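Local coordinates for protein glyceraldehyde-3-phosphate dehydrogenase (Sulfolobus solfataricus, PDB 1B7G) that catalyses the phosphorylating oxidation of glyceraldehyde 3-phosphate to 1,3-bisphosphoglycerate in glycolysis, using NADP in marked preference to NAD, at residues L217-I223 with L294-Q300; P244-S250 with I334-I340; R135-T141 with H193-S199. The protein carries 1 engineered substitution. One frame throughout, in Å; residues are numbered along the deposited sequence.

Contact 1 (L217-I223 with L294-Q300); sequences LMHMHFI and LMYAVHQ
Paired backbone hydrogen bonds join strands 219-223 and 294-298, antiparallel at 159° with axes 4.5 Å apart: H219 N to V298 O (3.0 Å) and V298 N to H219 O (2.8 Å), H221 N to Y296 O (2.8 Å) and Y296 N to H221 O (3.1 Å), I223 N to L294 O (2.9 Å) and L294 N to I223 O (3.2 Å). M220-A297 and F222-M295 are the non-hydrogen-bonded pairs between. Past the strand end, Q300 NE2 reaches L217 O (3.3 Å) and also bonds D170. H221 (chi1 m) lays CB 3.6 Å from the centroid of the Y296 ring, a CH-pi contact; its ND1 makes a weak bond to Y296 OH (2.8 Å), while NE2 is hydrogen-bonded to N140. On the opposite face F222 CD1 meets M295 CB (3.5 Å) and M220 CE meets M295 SD (3.7 Å). H219, its ND1 bonded to R167 N, belongs to the catalytic site with C139. The ladder is central in the GAPDH catalytic-domain mixed sheet, with active-site H219 starting its strand.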
loop_
_atom_site.group_PDB
_atom_site.type_symbol
_atom_site.label_atom_id
_atom_site.label_comp_id
_atom_site.label_asym_id
_atom_site.label_seq_id
_atom_site.Cartn_x
_atom_site.Cartn_y
_atom_site.Cartn_z
ATOM N N LEU A 217 6.570 7.173 -4.542
ATOM C CA LEU A 217 6.655 5.723 -4.466
ATOM C C LEU A 217 8.041 5.124 -4.458
ATOM O O LEU A 217 8.324 4.257 -3.634
ATOM C CB LEU A 217 5.813 5.141 -5.605
ATOM C CG LEU A 217 4.357 5.663 -5.654
ATOM C CD1 LEU A 217 3.543 4.893 -6.685
ATOM C CD2 LEU A 217 3.709 5.522 -4.270
ATOM N N MET A 218 8.881 5.466 -5.420
ATOM C CA MET A 218 10.169 4.803 -5.630
ATOM C C MET A 218 11.122 5.772 -6.340
ATOM O O MET A 218 10.629 6.614 -7.113
ATOM C CB MET A 218 9.950 3.656 -6.633
ATOM C CG MET A 218 9.369 2.372 -6.053
ATOM S SD MET A 218 9.142 1.086 -7.257
ATOM C CE MET A 218 8.014 -0.006 -6.335
ATOM N N HIS A 219 12.394 5.505 -6.168
ATOM C CA HIS A 219 13.441 6.152 -6.921
ATOM C C HIS A 219 13.656 5.366 -8.208
ATOM O O HIS A 219 13.283 4.188 -8.257
ATOM C CB HIS A 219 14.770 6.067 -6.161
ATOM C CG HIS A 219 14.788 6.648 -4.796
ATOM N ND1 HIS A 219 14.446 7.939 -4.510
ATOM C CD2 HIS A 219 15.138 6.098 -3.599
ATOM C CE1 HIS A 219 14.606 8.200 -3.239
ATOM N NE2 HIS A 219 15.050 7.066 -2.654
ATOM N N MET A 220 14.393 5.971 -9.149
ATOM C CA MET A 220 14.848 5.297 -10.321
ATOM C C MET A 220 16.297 5.663 -10.632
ATOM O O MET A 220 16.766 6.788 -10.438
ATOM C CB MET A 220 14.023 5.451 -11.617
ATOM C CG MET A 220 12.847 4.473 -11.683
ATOM S SD MET A 220 11.971 4.484 -13.233
ATOM C CE MET A 220 13.128 3.499 -14.240
ATOM N N HIS A 221 17.026 4.640 -11.144
ATOM C CA HIS A 221 18.406 4.861 -11.556
ATOM C C HIS A 221 18.588 4.600 -13.060
ATOM O O HIS A 221 18.029 3.730 -13.638
ATOM C CB HIS A 221 19.459 3.984 -10.844
ATOM C CG HIS A 221 19.510 4.187 -9.352
ATOM N ND1 HIS A 221 20.669 3.919 -8.622
ATOM C CD2 HIS A 221 18.594 4.606 -8.477
ATOM C CE1 HIS A 221 20.401 4.220 -7.329
ATOM N NE2 HIS A 221 19.161 4.598 -7.236
ATOM N N PHE A 222 19.518 5.386 -13.633
ATOM C CA PHE A 222 19.775 5.192 -15.085
ATOM C C PHE A 222 21.291 5.085 -15.217
ATOM O O PHE A 222 21.992 5.994 -14.753
ATOM C CB PHE A 222 19.225 6.348 -15.907
ATOM C CG PHE A 222 17.738 6.549 -15.718
ATOM C CD1 PHE A 222 16.838 5.752 -16.398
ATOM C CD2 PHE A 222 17.258 7.481 -14.817
ATOM C CE1 PHE A 222 15.471 5.915 -16.200
ATOM C CE2 PHE A 222 15.892 7.645 -14.611
ATOM C CZ PHE A 222 15.001 6.859 -15.311
ATOM N N ILE A 223 21.760 3.897 -15.584
ATOM C CA ILE A 223 23.195 3.693 -15.381
ATOM C C ILE A 223 23.955 3.195 -16.599
ATOM O O ILE A 223 23.424 2.670 -17.532
ATOM C CB ILE A 223 23.518 2.701 -14.244
ATOM C CG1 ILE A 223 23.042 1.315 -14.685
ATOM C CG2 ILE A 223 22.903 3.088 -12.910
ATOM C CD1 ILE A 223 23.779 0.234 -13.887
ATOM N N LEU A 294 21.454 0.241 -18.404
ATOM C CA LEU A 294 20.173 -0.287 -17.924
ATOM C C LEU A 294 19.513 0.705 -16.959
ATOM O O LEU A 294 20.115 1.670 -16.446
ATOM C CB LEU A 294 20.311 -1.682 -17.306
ATOM C CG LEU A 294 21.287 -1.798 -16.126
ATOM C CD1 LEU A 294 20.602 -1.484 -14.818
ATOM C CD2 LEU A 294 21.911 -3.202 -16.102
ATOM N N MET A 295 18.250 0.473 -16.616
ATOM C CA MET A 295 17.600 1.345 -15.623
ATOM C C MET A 295 16.857 0.466 -14.623
ATOM O O MET A 295 16.447 -0.671 -14.954
ATOM C CB MET A 295 16.591 2.299 -16.346
ATOM C CG MET A 295 15.529 1.450 -17.039
ATOM S SD MET A 295 14.169 2.401 -17.645
ATOM C CE MET A 295 14.800 3.261 -19.032
ATOM N N TYR A 296 16.678 0.983 -13.420
ATOM C CA TYR A 296 15.990 0.186 -12.396
ATOM C C TYR A 296 15.259 1.085 -11.426
ATOM O O TYR A 296 15.580 2.288 -11.260
ATOM C CB TYR A 296 17.003 -0.786 -11.729
ATOM C CG TYR A 296 18.241 -0.182 -11.119
ATOM C CD1 TYR A 296 18.192 0.456 -9.872
ATOM C CD2 TYR A 296 19.467 -0.265 -11.733
ATOM C CE1 TYR A 296 19.336 0.994 -9.319
ATOM C CE2 TYR A 296 20.621 0.248 -11.172
ATOM C CZ TYR A 296 20.547 0.905 -9.973
ATOM O OH TYR A 296 21.673 1.468 -9.434
ATOM N N ALA A 297 14.257 0.476 -10.759
ATOM C CA ALA A 297 13.557 1.165 -9.686
ATOM C C ALA A 297 14.078 0.746 -8.321
ATOM O O ALA A 297 14.568 -0.393 -8.150
ATOM C CB ALA A 297 12.036 0.919 -9.748
ATOM N N VAL A 298 13.971 1.606 -7.320
ATOM C CA VAL A 298 14.398 1.290 -5.960
ATOM C C VAL A 298 13.270 1.654 -4.976
ATOM O O VAL A 298 12.827 2.797 -4.962
ATOM C CB VAL A 298 15.652 2.065 -5.553
ATOM C CG1 VAL A 298 16.085 1.774 -4.129
ATOM C CG2 VAL A 298 16.841 1.788 -6.519
ATOM N N HIS A 299 12.779 0.685 -4.214
ATOM C CA HIS A 299 11.768 0.988 -3.191
ATOM C C HIS A 299 12.487 1.404 -1.929
ATOM O O HIS A 299 12.967 0.554 -1.141
ATOM C CB HIS A 299 10.802 -0.170 -2.940
ATOM C CG HIS A 299 9.755 0.201 -1.903
ATOM N ND1 HIS A 299 9.351 -0.656 -0.913
ATOM C CD2 HIS A 299 9.078 1.341 -1.688
ATOM C CE1 HIS A 299 8.474 -0.069 -0.130
ATOM N NE2 HIS A 299 8.267 1.156 -0.601
ATOM N N GLN A 300 12.534 2.709 -1.691
ATOM C CA GLN A 300 13.355 3.267 -0.636
ATOM C C GLN A 300 12.860 2.922 0.762
ATOM O O GLN A 300 13.666 2.988 1.688
ATOM C CB GLN A 300 13.561 4.784 -0.677
ATOM C CG GLN A 300 12.287 5.593 -0.433
ATOM C CD GLN A 300 11.246 5.410 -1.494
ATOM O OE1 GLN A 300 11.503 5.082 -2.673
ATOM N NE2 GLN A 300 9.972 5.598 -1.137
#

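Contact 2 (P244-S250 with I334-I340); sequences PRIVLIS and ILKGYLI
Four backbone hydrogen bonds fasten the C-terminal tail 334-340 along strand 246-249 and its flanks. R245 N gives to L335 O (3.2 Å), L248 N to G337 O (2.8 Å), L339 N to L248 O (2.8 Å) and S250 N to I340 O (2.8 Å). L248 and Y338 form the single beta bridge, CA to CA 4.4 Å; G337 beside it has a positive phi (75°), readily adopted by glycine. The terminal carboxylate takes a further bond, S250 OG to I340 OXT (2.8 Å), so backbone and side chain of one serine hold its two oxygens. Two waters add links: one accepts from G337 N (3.1 Å) and lies 2.9 Å from I246 O, another joins S250 O (2.9 Å) to I340 OXT (3.3 Å). Among apolar contacts, L248 CB sits 3.8 Å from the centroid of the Y338 ring (chi1 m), a CH-pi contact over its face. V247 CG1 meets L335 CB (3.7 Å) and V247 CG2 meets L339 CB (3.9 Å); R245 CG touches I334 CG2 (3.6 Å) while its guanidinium turns to D310 and E307. Strand 246-249, an outermost strand of the mixed sheet within this chain, pairs in parallel with 278-288 on one side and takes the tail on the other.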
loop_
_atom_site.group_PDB
_atom_site.type_symbol
_atom_site.label_atom_id
_atom_site.label_comp_id
_atom_site.label_asym_id
_atom_site.label_seq_id
_atom_site.Cartn_x
_atom_site.Cartn_y
_atom_site.Cartn_z
ATOM N N PRO A 244 19.334 -13.116 -5.639
ATOM C CA PRO A 244 18.481 -12.542 -4.625
ATOM C C PRO A 244 18.848 -11.097 -4.291
ATOM O O PRO A 244 19.950 -10.790 -3.947
ATOM C CB PRO A 244 18.660 -13.449 -3.419
ATOM C CG PRO A 244 19.113 -14.751 -3.994
ATOM C CD PRO A 244 19.984 -14.360 -5.173
ATOM N N ARG A 245 17.766 -10.288 -4.200
ATOM C CA ARG A 245 17.875 -8.887 -3.869
ATOM C C ARG A 245 17.868 -7.990 -5.133
ATOM O O ARG A 245 17.828 -6.788 -5.052
ATOM C CB ARG A 245 18.952 -8.539 -2.870
ATOM C CG ARG A 245 18.606 -9.056 -1.480
ATOM C CD ARG A 245 19.610 -8.662 -0.405
ATOM N NE ARG A 245 19.505 -9.685 0.674
ATOM C CZ ARG A 245 20.199 -9.616 1.795
ATOM N NH1 ARG A 245 20.988 -8.583 2.040
ATOM N NH2 ARG A 245 20.073 -10.598 2.692
ATOM N N ILE A 246 17.766 -8.685 -6.243
ATOM C CA ILE A 246 17.633 -8.086 -7.566
ATOM C C ILE A 246 16.490 -8.815 -8.257
ATOM O O ILE A 246 16.476 -10.058 -8.285
ATOM C CB ILE A 246 18.883 -8.181 -8.435
ATOM C CG1 ILE A 246 20.034 -7.332 -7.879
ATOM C CG2 ILE A 246 18.585 -7.733 -9.881
ATOM C CD1 ILE A 246 21.373 -7.543 -8.606
ATOM N N VAL A 247 15.510 -8.098 -8.777
ATOM C CA VAL A 247 14.458 -8.762 -9.560
ATOM C C VAL A 247 14.420 -8.118 -10.965
ATOM O O VAL A 247 14.871 -6.986 -11.133
ATOM C CB VAL A 247 13.071 -8.714 -8.935
ATOM C CG1 VAL A 247 12.988 -9.613 -7.700
ATOM C CG2 VAL A 247 12.622 -7.300 -8.577
ATOM N N LEU A 248 13.833 -8.798 -11.915
ATOM C CA LEU A 248 13.722 -8.291 -13.278
ATOM C C LEU A 248 12.236 -7.962 -13.509
ATOM O O LEU A 248 11.367 -8.618 -12.916
ATOM C CB LEU A 248 14.216 -9.276 -14.329
ATOM C CG LEU A 248 15.734 -9.511 -14.372
ATOM C CD1 LEU A 248 16.107 -10.539 -15.421
ATOM C CD2 LEU A 248 16.499 -8.211 -14.657
ATOM N N ILE A 249 12.017 -6.899 -14.254
ATOM C CA ILE A 249 10.652 -6.464 -14.625
ATOM C C ILE A 249 10.552 -6.550 -16.156
ATOM O O ILE A 249 11.279 -5.815 -16.859
ATOM C CB ILE A 249 10.452 -4.984 -14.252
ATOM C CG1 ILE A 249 10.787 -4.682 -12.812
ATOM C CG2 ILE A 249 9.043 -4.496 -14.637
ATOM C CD1 ILE A 249 10.067 -5.381 -11.700
ATOM N N SER A 250 9.744 -7.437 -16.665
ATOM C CA SER A 250 9.528 -7.631 -18.086
ATOM C C SER A 250 8.555 -6.583 -18.626
ATOM O O SER A 250 7.973 -5.818 -17.870
ATOM C CB SER A 250 8.969 -9.042 -18.348
ATOM O OG SER A 250 7.572 -9.119 -18.089
ATOM N N ILE A 334 12.531 -12.622 0.366
ATOM C CA ILE A 334 13.263 -11.873 -0.652
ATOM C C ILE A 334 13.235 -12.653 -1.956
ATOM O O ILE A 334 13.275 -13.882 -1.961
ATOM C CB ILE A 334 14.700 -11.588 -0.199
ATOM C CG1 ILE A 334 14.771 -10.742 1.070
ATOM C CG2 ILE A 334 15.538 -10.932 -1.295
ATOM C CD1 ILE A 334 13.908 -9.488 1.075
ATOM N N LEU A 335 13.074 -11.971 -3.082
ATOM C CA LEU A 335 12.974 -12.649 -4.364
ATOM C C LEU A 335 14.186 -12.550 -5.254
ATOM O O LEU A 335 15.037 -11.704 -5.089
ATOM C CB LEU A 335 11.771 -11.997 -5.112
ATOM C CG LEU A 335 10.428 -12.060 -4.386
ATOM C CD1 LEU A 335 9.383 -11.197 -5.126
ATOM C CD2 LEU A 335 9.944 -13.507 -4.278
ATOM N N LYS A 336 14.186 -13.322 -6.334
ATOM C CA LYS A 336 15.178 -13.187 -7.405
ATOM C C LYS A 336 14.394 -13.491 -8.693
ATOM O O LYS A 336 13.221 -13.837 -8.577
ATOM C CB LYS A 336 16.371 -14.150 -7.270
ATOM C CG LYS A 336 15.890 -15.609 -7.457
ATOM C CD LYS A 336 17.084 -16.574 -7.418
ATOM C CE LYS A 336 16.446 -18.004 -7.447
ATOM N NZ LYS A 336 17.570 -18.994 -7.511
ATOM N N GLY A 337 14.994 -13.372 -9.855
ATOM C CA GLY A 337 14.352 -13.686 -11.117
ATOM C C GLY A 337 13.357 -12.578 -11.496
ATOM O O GLY A 337 13.483 -11.442 -11.026
ATOM N N TYR A 338 12.357 -12.914 -12.283
ATOM C CA TYR A 338 11.325 -11.977 -12.689
ATOM C C TYR A 338 10.302 -11.744 -11.601
ATOM O O TYR A 338 9.762 -12.677 -10.987
ATOM C CB TYR A 338 10.646 -12.396 -14.003
ATOM C CG TYR A 338 11.478 -12.066 -15.228
ATOM C CD1 TYR A 338 11.401 -10.804 -15.833
ATOM C CD2 TYR A 338 12.333 -13.018 -15.790
ATOM C CE1 TYR A 338 12.170 -10.513 -16.954
ATOM C CE2 TYR A 338 13.107 -12.723 -16.891
ATOM C CZ TYR A 338 13.016 -11.467 -17.470
ATOM O OH TYR A 338 13.782 -11.186 -18.562
ATOM N N LEU A 339 10.049 -10.457 -11.296
ATOM C CA LEU A 339 8.992 -10.130 -10.347
ATOM C C LEU A 339 7.661 -10.139 -11.131
ATOM O O LEU A 339 6.613 -10.536 -10.656
ATOM C CB LEU A 339 9.181 -8.754 -9.715
ATOM C CG LEU A 339 7.991 -8.243 -8.894
ATOM C CD1 LEU A 339 7.833 -9.121 -7.617
ATOM C CD2 LEU A 339 8.187 -6.791 -8.494
ATOM N N ILE A 340 7.761 -9.609 -12.339
ATOM C CA ILE A 340 6.612 -9.423 -13.224
ATOM C C ILE A 340 7.122 -9.116 -14.616
ATOM O O ILE A 340 8.369 -8.987 -14.811
ATOM C CB ILE A 340 5.676 -8.317 -12.695
ATOM C CG1 ILE A 340 4.320 -8.333 -13.391
ATOM C CG2 ILE A 340 6.317 -6.931 -12.853
ATOM C CD1 ILE A 340 3.516 -9.604 -13.171
ATOM O OXT ILE A 340 6.329 -9.097 -15.581
HETATM O O HOH W 1 17.793 -12.048 -9.857
HETATM O O HOH W 2 5.243 -6.483 -17.240
#

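Contact 3 (R135-T141 with H193-S199); sequences RVVSCNT and HAKDVNS. With SO4 (sulfate ion), chain C; SO4 (sulfate ion), chain H.
Segment 135-141 leaves strand 135-136, turns at V137-S138 and enters a helix at C139; the other segment is helical from H193. Their closest CA atoms, T141 and H193, lie 5.6 Å apart. S138 is the N-cap: its OG accepts from T141 N (3.1 Å) and T141 OG1 (2.7 Å). Sulfate C occupies the helix start, hydrogen-bonded by N140 N to O3 (2.8 Å), S138 OG to O4 (2.8 Å), and both N140 ND2 (2.9 Å) and H193 NE2 (2.7 Å) to O2. With R166 these belong to the inorganic phosphate site, beside C139, probably the nucleophile. T141 OG1 packs on D196 CB (3.5 Å), T141 CG2 on V197 CG2 (3.9 Å). R135 NH1 makes a long salt bridge to D196 OD1 (3.9 Å) and NH2 a weak bond to S199 OG (3.3 Å); a water joins D196 OD1 to sulfate H O3. R135 also bonds S118, and D196 bonds H192. Helix 193-198 packs between helix 139-152 and strand 205-213, V197 touching L144, L145 and I206.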
loop_
_atom_site.group_PDB
_atom_site.type_symbol
_atom_site.label_atom_id
_atom_site.label_comp_id
_atom_site.label_asym_id
_atom_site.label_seq_id
_atom_site.Cartn_x
_atom_site.Cartn_y
_atom_site.Cartn_z
ATOM N N ARG A 135 28.188 1.001 9.047
ATOM C CA ARG A 135 27.226 1.939 8.451
ATOM C C ARG A 135 26.596 1.266 7.245
ATOM O O ARG A 135 27.320 0.874 6.331
ATOM C CB ARG A 135 27.866 3.262 7.984
ATOM C CG ARG A 135 26.763 4.216 7.444
ATOM C CD ARG A 135 27.443 5.481 6.861
ATOM N NE ARG A 135 28.263 5.109 5.709
ATOM C CZ ARG A 135 28.628 5.950 4.746
ATOM N NH1 ARG A 135 28.196 7.203 4.770
ATOM N NH2 ARG A 135 29.346 5.508 3.730
ATOM N N VAL A 136 25.315 0.930 7.318
ATOM C CA VAL A 136 24.659 0.374 6.134
ATOM C C VAL A 136 24.466 1.573 5.172
ATOM O O VAL A 136 23.850 2.546 5.568
ATOM C CB VAL A 136 23.304 -0.256 6.448
ATOM C CG1 VAL A 136 22.530 -0.537 5.152
ATOM C CG2 VAL A 136 23.452 -1.577 7.261
ATOM N N VAL A 137 24.947 1.493 3.944
ATOM C CA VAL A 137 24.843 2.625 3.013
ATOM C C VAL A 137 23.379 2.989 2.735
ATOM O O VAL A 137 22.451 2.242 3.057
ATOM C CB VAL A 137 25.543 2.368 1.677
ATOM C CG1 VAL A 137 27.030 2.751 1.780
ATOM C CG2 VAL A 137 25.403 0.929 1.225
ATOM N N SER A 138 23.179 4.166 2.118
ATOM C CA SER A 138 21.815 4.646 1.869
ATOM C C SER A 138 21.074 3.736 0.933
ATOM O O SER A 138 21.628 2.864 0.244
ATOM C CB SER A 138 21.883 6.090 1.267
ATOM O OG SER A 138 22.288 5.933 -0.122
ATOM N N CYS A 139 19.766 3.981 0.764
ATOM C CA CYS A 139 18.937 3.196 -0.125
ATOM C C CYS A 139 19.447 3.186 -1.577
ATOM O O CYS A 139 19.481 2.154 -2.224
ATOM C CB CYS A 139 17.501 3.835 -0.130
ATOM S SG CYS A 139 16.818 3.956 1.567
ATOM N N ASN A 140 19.790 4.373 -2.123
ATOM C CA ASN A 140 20.231 4.355 -3.534
ATOM C C ASN A 140 21.669 3.882 -3.630
ATOM O O ASN A 140 22.025 3.262 -4.627
ATOM C CB ASN A 140 20.030 5.756 -4.155
ATOM C CG ASN A 140 18.550 5.965 -4.474
ATOM O OD1 ASN A 140 17.911 5.086 -5.050
ATOM N ND2 ASN A 140 17.997 7.101 -4.116
ATOM N N THR A 141 22.472 4.062 -2.556
ATOM C CA THR A 141 23.848 3.550 -2.631
ATOM C C THR A 141 23.793 2.023 -2.648
ATOM O O THR A 141 24.530 1.325 -3.344
ATOM C CB THR A 141 24.687 4.026 -1.443
ATOM O OG1 THR A 141 24.603 5.456 -1.323
ATOM C CG2 THR A 141 26.159 3.645 -1.643
ATOM N N HIS A 193 26.271 9.824 -3.591
ATOM C CA HIS A 193 26.250 8.430 -3.921
ATOM C C HIS A 193 27.597 7.866 -4.323
ATOM O O HIS A 193 27.916 6.760 -3.870
ATOM C CB HIS A 193 25.205 8.162 -5.031
ATOM C CG HIS A 193 23.889 8.781 -4.602
ATOM N ND1 HIS A 193 23.593 10.107 -4.784
ATOM C CD2 HIS A 193 22.867 8.251 -3.909
ATOM C CE1 HIS A 193 22.406 10.369 -4.248
ATOM N NE2 HIS A 193 21.930 9.244 -3.699
ATOM N N ALA A 194 28.367 8.609 -5.143
ATOM C CA ALA A 194 29.629 8.079 -5.639
ATOM C C ALA A 194 30.628 7.818 -4.517
ATOM O O ALA A 194 31.122 6.709 -4.386
ATOM C CB ALA A 194 30.193 8.985 -6.740
ATOM N N LYS A 195 30.817 8.782 -3.646
ATOM C CA LYS A 195 31.624 8.629 -2.459
ATOM C C LYS A 195 31.101 7.459 -1.610
ATOM O O LYS A 195 31.893 6.629 -1.194
ATOM C CB LYS A 195 31.594 9.906 -1.641
ATOM C CG LYS A 195 32.600 9.940 -0.518
ATOM C CD LYS A 195 32.449 11.151 0.407
ATOM C CE LYS A 195 33.771 11.285 1.180
ATOM N NZ LYS A 195 33.698 12.192 2.346
ATOM N N ASP A 196 29.783 7.374 -1.425
ATOM C CA ASP A 196 29.231 6.274 -0.626
ATOM C C ASP A 196 29.509 4.934 -1.261
ATOM O O ASP A 196 29.917 4.042 -0.500
ATOM C CB ASP A 196 27.775 6.496 -0.260
ATOM C CG ASP A 196 27.605 7.723 0.632
ATOM O OD1 ASP A 196 28.660 8.243 1.060
ATOM O OD2 ASP A 196 26.503 8.240 0.831
ATOM N N VAL A 197 29.422 4.783 -2.571
ATOM C CA VAL A 197 29.784 3.522 -3.226
ATOM C C VAL A 197 31.267 3.191 -2.958
ATOM O O VAL A 197 31.684 2.026 -2.706
ATOM C CB VAL A 197 29.489 3.607 -4.712
ATOM C CG1 VAL A 197 30.152 2.531 -5.582
ATOM C CG2 VAL A 197 27.992 3.554 -5.062
ATOM N N ASN A 198 32.109 4.222 -3.064
ATOM C CA ASN A 198 33.539 4.108 -2.842
ATOM C C ASN A 198 33.911 3.800 -1.391
ATOM O O ASN A 198 35.022 3.335 -1.109
ATOM C CB ASN A 198 34.221 5.433 -3.233
ATOM C CG ASN A 198 34.537 5.526 -4.719
ATOM O OD1 ASN A 198 34.568 6.644 -5.242
ATOM N ND2 ASN A 198 34.816 4.421 -5.353
ATOM N N SER A 199 33.015 4.002 -0.431
ATOM C CA SER A 199 33.263 3.618 0.954
ATOM C C SER A 199 33.176 2.086 1.086
ATOM O O SER A 199 33.561 1.511 2.093
ATOM C CB SER A 199 32.165 4.213 1.850
ATOM O OG SER A 199 30.942 3.476 1.710
HETATM S S SO4 C . 19.750 8.333 -1.032
HETATM O O1 SO4 C . 19.032 9.182 -0.091
HETATM O O2 SO4 C . 19.514 8.877 -2.480
HETATM O O3 SO4 C . 19.373 6.924 -1.098
HETATM O O4 SO4 C . 21.175 8.471 -0.682
HETATM S S SO4 H . 31.233 11.347 4.599
HETATM O O1 SO4 H . 32.679 11.494 5.041
HETATM O O2 SO4 H . 30.401 12.308 5.391
HETATM O O3 SO4 H . 30.764 9.952 4.780
HETATM O O4 SO4 H . 31.189 11.730 3.141
HETATM O O HOH W 3 30.966 8.155 2.467
HETATM O O HOH W 4 25.224 6.100 2.242
#

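In the fold
From the N-terminal parallel sheet the chain leaves strand 133-136 for helix 139-152, and contact 3 closes first, bringing helix 193-198 back over 51 intervening residues. Contact 1 opens only after that, at 217-223. Before its partner 294-300 arrives, 244-250 has opened contact 2, which the C terminus closes last; contacts 1 and 2 therefore cross, while contact 3 precedes both in series. Contacts 1 and 2 reach the same mixed sheet, with centres 14 Å apart and no direct touch. Contacts 1 and 3 meet at the active site through H221 and N140, and Q300 O packs 3.3 Å from C139 SG. Contact 2 is remote from this site.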